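Long-range contacts in Abbfa_003403 (Acinetobacter baumannii, PDB 4ZXH), which is a four-domain nonribosomal peptide synthetase module that probably activates an amino acid, carries it on phosphopantetheine, condenses it with an acyl donor and releases the product: residues I883-L887 and L928-L932; V900-G904 and E962-E966; K781-L785 and R860-H864; Q226-S230 and Y421-L425. Residue numbers count along the deposited sequence, not the author numbering.

Contact 1: I883-L887 and L928-L932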
loop_
_atom_site.group_PDB
_atom_site.type_symbol
_atom_site.label_atom_id
_atom_site.label_comp_id
_atom_site.label_asym_id
_atom_site.label_seq_id
_atom_site.Cartn_x
_atom_site.Cartn_y
_atom_site.Cartn_z
ATOM N N ILE A 883 -5.306 -6.315 1.695
ATOM C CA ILE A 883 -6.313 -5.362 1.245
ATOM C C ILE A 883 -7.664 -5.657 1.904
ATOM O O ILE A 883 -8.363 -4.739 2.343
ATOM C CB ILE A 883 -6.470 -5.381 -0.279
ATOM C CG1 ILE A 883 -5.095 -5.385 -0.953
ATOM C CG2 ILE A 883 -7.324 -4.203 -0.761
ATOM C CD1 ILE A 883 -5.164 -5.436 -2.476
ATOM N N GLU A 884 -8.027 -6.937 1.992
ATOM C CA GLU A 884 -9.318 -7.321 2.587
ATOM C C GLU A 884 -9.414 -6.915 4.055
ATOM O O GLU A 884 -10.460 -6.440 4.501
ATOM C CB GLU A 884 -9.558 -8.823 2.426
ATOM C CG GLU A 884 -9.765 -9.227 0.969
ATOM C CD GLU A 884 -9.720 -10.726 0.715
ATOM O OE1 GLU A 884 -9.450 -11.512 1.658
ATOM O OE2 GLU A 884 -9.947 -11.112 -0.455
ATOM N N ASN A 885 -8.309 -7.064 4.789
ATOM C CA ASN A 885 -8.261 -6.659 6.189
ATOM C C ASN A 885 -8.444 -5.158 6.384
ATOM O O ASN A 885 -9.158 -4.735 7.309
ATOM C CB ASN A 885 -6.951 -7.115 6.834
ATOM C CG ASN A 885 -6.968 -8.599 7.210
ATOM O OD1 ASN A 885 -8.021 -9.162 7.539
ATOM N ND2 ASN A 885 -5.805 -9.239 7.152
ATOM N N VAL A 886 -7.826 -4.347 5.521
ATOM C CA VAL A 886 -7.965 -2.900 5.665
ATOM C C VAL A 886 -9.421 -2.482 5.386
ATOM O O VAL A 886 -9.988 -1.662 6.113
ATOM C CB VAL A 886 -6.998 -2.113 4.740
ATOM C CG1 VAL A 886 -7.336 -0.649 4.767
ATOM C CG2 VAL A 886 -5.559 -2.291 5.181
ATOM N N LEU A 887 -10.029 -3.059 4.354
ATOM C CA LEU A 887 -11.425 -2.778 4.053
ATOM C C LEU A 887 -12.356 -3.154 5.216
ATOM O O LEU A 887 -13.233 -2.387 5.584
ATOM C CB LEU A 887 -11.840 -3.519 2.789
ATOM C CG LEU A 887 -11.413 -2.891 1.466
ATOM C CD1 LEU A 887 -11.559 -3.892 0.321
ATOM C CD2 LEU A 887 -12.229 -1.662 1.183
ATOM N N LEU A 928 -8.704 3.692 1.706
ATOM C CA LEU A 928 -7.642 2.753 1.386
ATOM C C LEU A 928 -6.381 3.484 0.905
ATOM O O LEU A 928 -5.262 3.056 1.190
ATOM C CB LEU A 928 -8.094 1.742 0.330
ATOM C CG LEU A 928 -9.316 0.867 0.619
ATOM C CD1 LEU A 928 -9.350 -0.245 -0.393
ATOM C CD2 LEU A 928 -9.306 0.302 2.011
ATOM N N GLN A 929 -6.552 4.588 0.192
ATOM C CA GLN A 929 -5.402 5.339 -0.283
ATOM C C GLN A 929 -4.483 5.807 0.850
ATOM O O GLN A 929 -3.272 5.907 0.663
ATOM C CB GLN A 929 -5.863 6.530 -1.104
ATOM C CG GLN A 929 -5.750 6.332 -2.609
ATOM C CD GLN A 929 -6.582 7.343 -3.375
ATOM O OE1 GLN A 929 -7.548 7.891 -2.844
ATOM N NE2 GLN A 929 -6.204 7.604 -4.621
ATOM N N ILE A 930 -5.041 6.054 2.029
ATOM C CA ILE A 930 -4.231 6.539 3.129
ATOM C C ILE A 930 -3.734 5.342 3.965
ATOM O O ILE A 930 -2.792 5.483 4.768
ATOM C CB ILE A 930 -5.017 7.579 4.024
ATOM C CG1 ILE A 930 -5.975 6.922 5.009
ATOM C CG2 ILE A 930 -5.801 8.578 3.152
ATOM C CD1 ILE A 930 -5.467 7.007 6.421
ATOM N N HIS A 931 -4.313 4.158 3.746
ATOM C CA HIS A 931 -3.961 2.975 4.564
ATOM C C HIS A 931 -3.188 1.861 3.838
ATOM O O HIS A 931 -2.638 0.951 4.465
ATOM C CB HIS A 931 -5.222 2.373 5.180
ATOM C CG HIS A 931 -5.814 3.215 6.265
ATOM N ND1 HIS A 931 -5.147 3.492 7.441
ATOM C CD2 HIS A 931 -7.004 3.857 6.346
ATOM C CE1 HIS A 931 -5.906 4.260 8.203
ATOM N NE2 HIS A 931 -7.039 4.496 7.561
ATOM N N LEU A 932 -3.143 1.944 2.518
ATOM C CA LEU A 932 -2.466 0.951 1.714
ATOM C C LEU A 932 -1.333 1.547 0.892
ATOM O O LEU A 932 -1.357 2.741 0.571
ATOM C CB LEU A 932 -3.477 0.279 0.805
ATOM C CG LEU A 932 -4.393 -0.686 1.547
ATOM C CD1 LEU A 932 -5.408 -1.264 0.598
ATOM C CD2 LEU A 932 -3.554 -1.798 2.153
#

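Contact 2: V900-G904 and E962-E966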
loop_
_atom_site.group_PDB
_atom_site.type_symbol
_atom_site.label_atom_id
_atom_site.label_comp_id
_atom_site.label_asym_id
_atom_site.label_seq_id
_atom_site.Cartn_x
_atom_site.Cartn_y
_atom_site.Cartn_z
ATOM N N VAL A 900 -7.993 -10.218 -8.567
ATOM C CA VAL A 900 -7.319 -9.663 -9.726
ATOM C C VAL A 900 -8.119 -10.057 -10.965
ATOM O O VAL A 900 -8.514 -11.218 -11.095
ATOM C CB VAL A 900 -5.863 -10.169 -9.833
ATOM C CG1 VAL A 900 -5.212 -9.656 -11.108
ATOM C CG2 VAL A 900 -5.056 -9.748 -8.605
ATOM N N LYS A 901 -8.383 -9.095 -11.851
ATOM C CA LYS A 901 -9.065 -9.379 -13.121
ATOM C C LYS A 901 -8.270 -8.832 -14.299
ATOM O O LYS A 901 -7.489 -7.890 -14.139
ATOM C CB LYS A 901 -10.473 -8.789 -13.141
ATOM C CG LYS A 901 -11.432 -9.374 -12.119
ATOM C CD LYS A 901 -11.861 -10.797 -12.440
ATOM C CE LYS A 901 -12.850 -11.283 -11.383
ATOM N NZ LYS A 901 -13.396 -12.637 -11.651
ATOM N N THR A 902 -8.478 -9.417 -15.480
ATOM C CA THR A 902 -7.775 -9.004 -16.697
ATOM C C THR A 902 -8.584 -7.961 -17.486
ATOM O O THR A 902 -9.815 -7.958 -17.415
ATOM C CB THR A 902 -7.472 -10.229 -17.573
ATOM O OG1 THR A 902 -6.767 -11.204 -16.791
ATOM C CG2 THR A 902 -6.625 -9.857 -18.788
ATOM N N THR A 903 -7.901 -7.080 -18.228
ATOM C CA THR A 903 -8.549 -5.954 -18.923
ATOM C C THR A 903 -7.852 -5.493 -20.199
ATOM O O THR A 903 -6.633 -5.327 -20.214
ATOM C CB THR A 903 -8.640 -4.737 -18.002
ATOM O OG1 THR A 903 -9.446 -5.072 -16.873
ATOM C CG2 THR A 903 -9.235 -3.531 -18.724
ATOM N N GLY A 904 -8.637 -5.260 -21.252
ATOM C CA GLY A 904 -8.122 -4.731 -22.505
ATOM C C GLY A 904 -7.039 -5.611 -23.097
ATOM O O GLY A 904 -7.323 -6.691 -23.620
ATOM N N GLU A 962 -18.333 -9.977 -13.034
ATOM C CA GLU A 962 -17.143 -9.355 -13.598
ATOM C C GLU A 962 -17.285 -7.850 -13.462
ATOM O O GLU A 962 -18.391 -7.314 -13.558
ATOM C CB GLU A 962 -16.932 -9.764 -15.059
ATOM C CG GLU A 962 -16.875 -11.273 -15.284
ATOM C CD GLU A 962 -15.749 -11.979 -14.506
ATOM O OE1 GLU A 962 -14.604 -11.459 -14.475
ATOM O OE2 GLU A 962 -16.011 -13.071 -13.939
ATOM N N PRO A 963 -16.172 -7.172 -13.167
ATOM C CA PRO A 963 -16.153 -5.712 -13.062
ATOM C C PRO A 963 -16.104 -5.059 -14.435
ATOM O O PRO A 963 -15.543 -5.637 -15.363
ATOM C CB PRO A 963 -14.858 -5.436 -12.294
ATOM C CG PRO A 963 -13.971 -6.536 -12.720
ATOM C CD PRO A 963 -14.860 -7.755 -12.842
ATOM N N ILE A 964 -16.691 -3.875 -14.546
ATOM C CA ILE A 964 -16.478 -3.004 -15.685
ATOM C C ILE A 964 -15.615 -1.808 -15.268
ATOM O O ILE A 964 -16.095 -0.864 -14.646
ATOM C CB ILE A 964 -17.806 -2.532 -16.242
ATOM C CG1 ILE A 964 -18.652 -3.738 -16.636
ATOM C CG2 ILE A 964 -17.596 -1.619 -17.398
ATOM C CD1 ILE A 964 -20.066 -3.366 -17.053
ATOM N N PHE A 965 -14.331 -1.855 -15.588
ATOM C CA PHE A 965 -13.402 -0.795 -15.172
ATOM C C PHE A 965 -13.571 0.545 -15.894
ATOM O O PHE A 965 -13.702 0.578 -17.118
ATOM C CB PHE A 965 -11.956 -1.247 -15.375
ATOM C CG PHE A 965 -11.540 -2.377 -14.493
ATOM C CD1 PHE A 965 -11.265 -2.162 -13.148
ATOM C CD2 PHE A 965 -11.413 -3.658 -15.001
ATOM C CE1 PHE A 965 -10.867 -3.219 -12.326
ATOM C CE2 PHE A 965 -11.018 -4.711 -14.183
ATOM C CZ PHE A 965 -10.739 -4.488 -12.848
ATOM N N GLU A 966 -13.544 1.637 -15.125
ATOM C CA GLU A 966 -13.335 2.981 -15.670
ATOM C C GLU A 966 -12.022 3.013 -16.457
ATOM O O GLU A 966 -10.977 2.612 -15.939
ATOM C CB GLU A 966 -13.294 4.031 -14.552
ATOM C CG GLU A 966 -14.653 4.422 -13.952
ATOM C CD GLU A 966 -14.546 5.514 -12.871
ATOM O OE1 GLU A 966 -13.725 6.449 -13.036
ATOM O OE2 GLU A 966 -15.293 5.445 -11.863
#

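Contact 3: K781-L785 and R860-H864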
loop_
_atom_site.group_PDB
_atom_site.type_symbol
_atom_site.label_atom_id
_atom_site.label_comp_id
_atom_site.label_asym_id
_atom_site.label_seq_id
_atom_site.Cartn_x
_atom_site.Cartn_y
_atom_site.Cartn_z
ATOM N N LYS A 781 -2.645 -12.025 15.810
ATOM C CA LYS A 781 -1.514 -11.538 15.033
ATOM C C LYS A 781 -0.654 -12.701 14.513
ATOM O O LYS A 781 0.223 -12.504 13.667
ATOM C CB LYS A 781 -0.679 -10.565 15.872
ATOM N N TYR A 782 -0.923 -13.911 15.001
ATOM C CA TYR A 782 -0.085 -15.068 14.687
ATOM C C TYR A 782 -0.905 -16.274 14.196
ATOM O O TYR A 782 -1.229 -17.198 14.956
ATOM C CB TYR A 782 0.760 -15.431 15.913
ATOM C CG TYR A 782 1.732 -14.321 16.292
ATOM C CD1 TYR A 782 3.000 -14.257 15.725
ATOM C CD2 TYR A 782 1.370 -13.324 17.199
ATOM C CE1 TYR A 782 3.889 -13.240 16.059
ATOM C CE2 TYR A 782 2.246 -12.304 17.538
ATOM C CZ TYR A 782 3.511 -12.260 16.969
ATOM O OH TYR A 782 4.402 -11.242 17.305
ATOM N N ILE A 783 -1.229 -16.241 12.906
ATOM C CA ILE A 783 -2.064 -17.256 12.270
ATOM C C ILE A 783 -1.296 -18.022 11.194
ATOM O O ILE A 783 -0.691 -17.423 10.305
ATOM C CB ILE A 783 -3.319 -16.623 11.636
ATOM C CG1 ILE A 783 -4.121 -15.872 12.695
ATOM C CG2 ILE A 783 -4.180 -17.673 10.972
ATOM C CD1 ILE A 783 -5.238 -15.040 12.114
ATOM N N ASP A 784 -1.326 -19.349 11.284
ATOM C CA ASP A 784 -0.629 -20.218 10.336
ATOM C C ASP A 784 -1.386 -21.539 10.231
ATOM O O ASP A 784 -2.383 -21.731 10.928
ATOM C CB ASP A 784 0.831 -20.470 10.771
ATOM C CG ASP A 784 0.950 -20.928 12.233
ATOM O OD1 ASP A 784 0.470 -20.210 13.143
ATOM O OD2 ASP A 784 1.485 -22.038 12.466
ATOM N N LEU A 785 -0.899 -22.453 9.386
ATOM C CA LEU A 785 -1.529 -23.760 9.196
ATOM C C LEU A 785 -1.290 -24.685 10.383
ATOM O O LEU A 785 -1.890 -25.754 10.474
ATOM C CB LEU A 785 -1.028 -24.419 7.912
ATOM C CG LEU A 785 -1.333 -23.630 6.637
ATOM C CD1 LEU A 785 -0.713 -24.288 5.412
ATOM C CD2 LEU A 785 -2.810 -23.491 6.459
ATOM N N ARG A 860 7.015 -22.220 10.585
ATOM C CA ARG A 860 5.574 -22.221 10.408
ATOM C C ARG A 860 5.231 -22.278 8.928
ATOM O O ARG A 860 6.037 -21.888 8.085
ATOM C CB ARG A 860 4.946 -20.968 11.022
ATOM C CG ARG A 860 5.001 -20.885 12.537
ATOM C CD ARG A 860 4.290 -19.633 13.028
ATOM N NE ARG A 860 4.741 -18.436 12.321
ATOM C CZ ARG A 860 3.932 -17.509 11.814
ATOM N NH1 ARG A 860 2.615 -17.632 11.939
ATOM N NH2 ARG A 860 4.440 -16.452 11.187
ATOM N N LEU A 861 4.034 -22.762 8.619
ATOM C CA LEU A 861 3.522 -22.713 7.259
ATOM C C LEU A 861 2.387 -21.714 7.170
ATOM O O LEU A 861 1.435 -21.798 7.934
ATOM C CB LEU A 861 3.017 -24.083 6.819
ATOM C CG LEU A 861 4.011 -25.231 6.859
ATOM C CD1 LEU A 861 3.307 -26.462 6.347
ATOM C CD2 LEU A 861 5.215 -24.890 6.002
ATOM N N THR A 862 2.463 -20.774 6.242
ATOM C CA THR A 862 1.316 -19.911 6.015
ATOM C C THR A 862 0.795 -20.147 4.607
ATOM O O THR A 862 1.539 -20.569 3.708
ATOM C CB THR A 862 1.636 -18.408 6.246
ATOM O OG1 THR A 862 2.623 -17.946 5.314
ATOM C CG2 THR A 862 2.147 -18.200 7.651
ATOM N N HIS A 863 -0.498 -19.879 4.443
ATOM C CA HIS A 863 -1.252 -20.267 3.265
ATOM C C HIS A 863 -1.530 -19.042 2.415
ATOM O O HIS A 863 -1.804 -17.967 2.943
ATOM C CB HIS A 863 -2.545 -20.930 3.699
ATOM C CG HIS A 863 -3.232 -21.685 2.616
ATOM N ND1 HIS A 863 -3.976 -21.065 1.635
ATOM C CD2 HIS A 863 -3.322 -23.014 2.377
ATOM C CE1 HIS A 863 -4.488 -21.986 0.835
ATOM N NE2 HIS A 863 -4.093 -23.174 1.252
ATOM N N HIS A 864 -1.434 -19.195 1.100
ATOM C CA HIS A 864 -1.526 -18.066 0.180
ATOM C C HIS A 864 -2.247 -18.548 -1.066
ATOM O O HIS A 864 -2.054 -18.028 -2.178
ATOM C CB HIS A 864 -0.135 -17.543 -0.148
ATOM C CG HIS A 864 0.644 -17.110 1.059
ATOM N ND1 HIS A 864 0.719 -15.793 1.469
ATOM C CD2 HIS A 864 1.363 -17.825 1.961
ATOM C CE1 HIS A 864 1.465 -15.714 2.557
ATOM N NE2 HIS A 864 1.867 -16.933 2.877
#

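Contact 4: Q226-S230 and Y421-L425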
loop_
_atom_site.group_PDB
_atom_site.type_symbol
_atom_site.label_atom_id
_atom_site.label_comp_id
_atom_site.label_asym_id
_atom_site.label_seq_id
_atom_site.Cartn_x
_atom_site.Cartn_y
_atom_site.Cartn_z
ATOM N N GLN A 226 8.585 4.485 6.748
ATOM C CA GLN A 226 9.019 5.102 8.019
ATOM C C GLN A 226 10.542 5.099 8.280
ATOM O O GLN A 226 11.010 5.649 9.295
ATOM C CB GLN A 226 8.334 4.403 9.199
ATOM C CG GLN A 226 6.856 4.672 9.322
ATOM C CD GLN A 226 6.565 6.144 9.497
ATOM O OE1 GLN A 226 7.083 6.786 10.415
ATOM N NE2 GLN A 226 5.749 6.698 8.603
ATOM N N HIS A 227 11.297 4.480 7.375
ATOM C CA HIS A 227 12.754 4.435 7.443
ATOM C C HIS A 227 13.260 3.892 8.772
ATOM O O HIS A 227 14.257 4.375 9.308
ATOM C CB HIS A 227 13.355 5.822 7.179
ATOM C CG HIS A 227 13.006 6.382 5.836
ATOM N ND1 HIS A 227 13.635 5.983 4.676
ATOM C CD2 HIS A 227 12.072 7.286 5.464
ATOM C CE1 HIS A 227 13.115 6.625 3.648
ATOM N NE2 HIS A 227 12.164 7.423 4.098
ATOM N N LYS A 228 12.566 2.896 9.309
ATOM C CA LYS A 228 13.096 2.132 10.436
ATOM C C LYS A 228 13.877 0.940 9.890
ATOM O O LYS A 228 13.363 0.172 9.079
ATOM C CB LYS A 228 11.979 1.630 11.366
ATOM C CG LYS A 228 11.088 2.689 11.993
ATOM C CD LYS A 228 10.310 2.069 13.155
ATOM C CE LYS A 228 9.266 3.008 13.747
ATOM N NZ LYS A 228 8.106 3.191 12.824
ATOM N N GLY A 229 15.113 0.763 10.322
ATOM C CA GLY A 229 15.859 -0.398 9.881
ATOM C C GLY A 229 16.687 -1.033 10.975
ATOM O O GLY A 229 16.695 -0.565 12.119
ATOM N N SER A 230 17.392 -2.098 10.615
ATOM C CA SER A 230 18.335 -2.730 11.516
ATOM C C SER A 230 19.478 -3.292 10.688
ATOM O O SER A 230 19.435 -3.228 9.461
ATOM C CB SER A 230 17.658 -3.823 12.340
ATOM O OG SER A 230 18.608 -4.477 13.159
ATOM N N TYR A 421 18.311 -4.141 6.755
ATOM C CA TYR A 421 16.951 -4.547 6.411
ATOM C C TYR A 421 15.917 -3.712 7.145
ATOM O O TYR A 421 16.103 -3.329 8.304
ATOM C CB TYR A 421 16.737 -6.028 6.723
ATOM C CG TYR A 421 16.842 -6.388 8.188
ATOM C CD1 TYR A 421 18.082 -6.571 8.802
ATOM C CD2 TYR A 421 15.705 -6.565 8.961
ATOM C CE1 TYR A 421 18.178 -6.905 10.162
ATOM C CE2 TYR A 421 15.792 -6.908 10.314
ATOM C CZ TYR A 421 17.022 -7.077 10.910
ATOM O OH TYR A 421 17.086 -7.413 12.254
ATOM N N ASN A 422 14.821 -3.439 6.451
ATOM C CA ASN A 422 13.709 -2.659 6.979
ATOM C C ASN A 422 12.886 -3.495 7.968
ATOM O O ASN A 422 12.283 -4.495 7.571
ATOM C CB ASN A 422 12.868 -2.182 5.792
ATOM C CG ASN A 422 11.730 -1.272 6.183
ATOM O OD1 ASN A 422 11.075 -1.451 7.218
ATOM N ND2 ASN A 422 11.461 -0.294 5.327
ATOM N N THR A 423 12.845 -3.090 9.238
ATOM C CA THR A 423 12.185 -3.887 10.283
ATOM C C THR A 423 10.645 -3.819 10.295
ATOM O O THR A 423 9.998 -4.403 11.168
ATOM C CB THR A 423 12.666 -3.485 11.690
ATOM O OG1 THR A 423 12.415 -2.091 11.911
ATOM C CG2 THR A 423 14.117 -3.751 11.836
ATOM N N ASP A 424 10.057 -3.106 9.346
ATOM C CA ASP A 424 8.602 -3.141 9.195
ATOM C C ASP A 424 8.208 -4.195 8.160
ATOM O O ASP A 424 7.043 -4.552 8.029
ATOM C CB ASP A 424 8.045 -1.768 8.797
ATOM C CG ASP A 424 8.003 -0.783 9.965
ATOM O OD1 ASP A 424 8.210 -1.192 11.128
ATOM O OD2 ASP A 424 7.739 0.414 9.717
ATOM N N LEU A 425 9.198 -4.706 7.441
ATOM C CA LEU A 425 8.965 -5.713 6.424
ATOM C C LEU A 425 9.527 -7.081 6.819
ATOM O O LEU A 425 8.909 -8.118 6.556
ATOM C CB LEU A 425 9.579 -5.262 5.105
ATOM C CG LEU A 425 9.185 -3.840 4.720
ATOM C CD1 LEU A 425 9.698 -3.511 3.332
ATOM C CD2 LEU A 425 7.682 -3.658 4.807
#

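Contact 1: I883-L887 and L928-L932
Val886 drives its two methyl groups against 928-932, CG1 lying 3.5 Å from Leu928 CD2 and CG2 3.7 Å from Leu932 CD2. Its CA-to-CB bond points toward that segment, and with chi1 in the t well the branched end meets both leucines together. One helical turn separates the residues that flank it: Ile883 brings CG2 to 3.8 Å from Leu932 CD1, while Leu887 CD2 approaches Leu928 CD1 at 3.6 Å. Leu928 thus meets Val886 and Leu887, and more distantly Ile883 (Leu928 CD1 to Ile883 CG2, 4.5 Å); its side chain leans across although its CA-to-CB bond runs sideways. His931 closes the exposed margin, its CB 3.7 Å from Val886 CG1. No hydrogen bond crosses between the segments; the contact is wholly apolar. Leu932 already lies in the loop, yet Leu932 N still donates to Leu928 O at 2.7 Å, and its CA-to-CB bond points toward 883-887. This is core of the small C-terminal subdomain of the adenylation domain. Beneath the pair, Ile883 and Leu887 rest on Val898 of strand 893-903 and on Leu910 and Ala912 of strand 907-916, so helix 880-888 lies on the sheet, with helix 921-931 packed beside it.

Contact 2: V900-G904 and E962-E966
Glu962 opens the segment with a charge pair: its CA-to-CB bond runs sideways, but the side chain bends so that OE1 lies 3.3 Å from Lys901 NZ, a salt bridge whose hydrogen bond is weak. Pro963 meets the aliphatic part of the same lysine, its CG 3.9 Å from Lys901 CG. Lys901 thus serves two neighbours, methylenes on the proline ring and ammonium on the glutamate, with chi1 and chi2 both m to bend the chain toward them. Ile964 turns away, and Phe965 turns back in. Its ring meets both inward residues of the strand along the CD2-CE2 side: the CB of Lys901 approaches the ring edge at CE2, 4.2 Å away, and Thr903 OG1 comes within 3.1 Å of CD2. Pro963 and Phe965 face Lys901 and Thr903 with the same two-residue spacing, yet CA atoms stay 8.0 Å apart at both places and no backbone hydrogen bond joins the segments. An extended linker can thus lie across a sheet by side chains alone. Here the chain leading toward the carrier domain crosses the C-terminal subdomain, with Pro963 also on Val911 and Ile942, and Phe965 on Val911 and Ala940, spanning strands 893-903, 907-916 and 940-943.

Contact 3: K781-L785 and R860-H864
Arg860 extends through chi2 in the t well, then turns at chi3 (m), which lays its guanidinium along 782-784. Arg860 NH1 lies 3.5 Å from Asp784 CB and 3.6 Å from Asp784 OD1, a salt bridge at the long end of the range, while NE is held by Asp858 OD2. Asp784 OD2 accepts from the amide of Gly786. Leu785, an m,t rotamer, reaches along the strand, placing CD1 4.0 Å from Leu861 CB and CD2 3.8 Å from His863 CB. The CA-to-CB bond of Thr862 points away, and its p rotamer goes with OG1 lying 2.7 Å from His864 NE2. His863 meets the ring of Tyr763. The segments run 72° apart, a crossing rather than a sheet pairing. Within the adenylation domain, one straight bond, Leu785 N to Leu861 O at 2.8 Å, and the Leu785-Leu861 packing hold the buried side of the connecting loop to strand 861-863, while the charge of Arg860 is divided between Asp784 and Asp858.

Contact 4: Q226-S230 and Y421-L425
Backbone hydrogen bonds dominate where the strands meet. Ser230 N donates to Tyr421 O at 2.9 Å and Tyr421 N returns a bond to Ser230 O at 3.1 Å, the reciprocal signature of an antiparallel hydrogen-bonded pair. Beyond it the ladder frays: Thr423 N reaches Lys228 O at 3.3 Å, a weak bond, and Asn422 CA approaches the same oxygen at 3.5 Å in a CA-H...O contact. At Gly229 the backbones come close, its CA lying 3.3 Å from Tyr421 O. These residues lie where strand 229-235 joins 414-422 at the edge of a mixed sheet in the condensation domain, a member of the CoA-dependent acyltransferase clan. Side-chain polar contacts are slighter. Ser230 OG donates weakly to Tyr421 OH, 3.4 Å away, and Lys228 NZ stays 4.2 Å from Asp424 OD2, beyond salt-bridge range. Just past the paired residues, Asn422 OD1 accepts from Asp424 N at 2.9 Å, forming an Asx turn that brings Thr423 and Asp424 round toward 226-230. Van der Waals packing completes the set: Thr423 CG2 lies 3.6 Å from Ser230 CB, Thr423 OG1 is 3.8 Å from Lys228 CB, and Tyr421 touches Ala428 and Ala431 of helix 428-447.

In the fold
The four contacts are spread over the domains of a multidomain enzyme. Contact 4 belongs to the condensation domain and contact 3 to the adenylation domain; contact 1 lies within the latter's C-terminal subdomain, and contact 2 ties that subdomain's strand 893-903 to the loop before helix 977-990. The segments of contacts 1 and 2 alternate along the chain: helix 880-888 leads into strand 893-903, and centres lie 20 Å apart. Contact 1 is the middle of the group, its centre 20 to 21 Å from each of the others, whereas contacts 2 and 4 are 35 Å apart. No two touch. The phosphopantetheine is about 12 Å from the side chain of Asn422 in contact 4. Near contact 1, Gln929 O bonds Gln1033, linking the subdomain to the carrier-domain region.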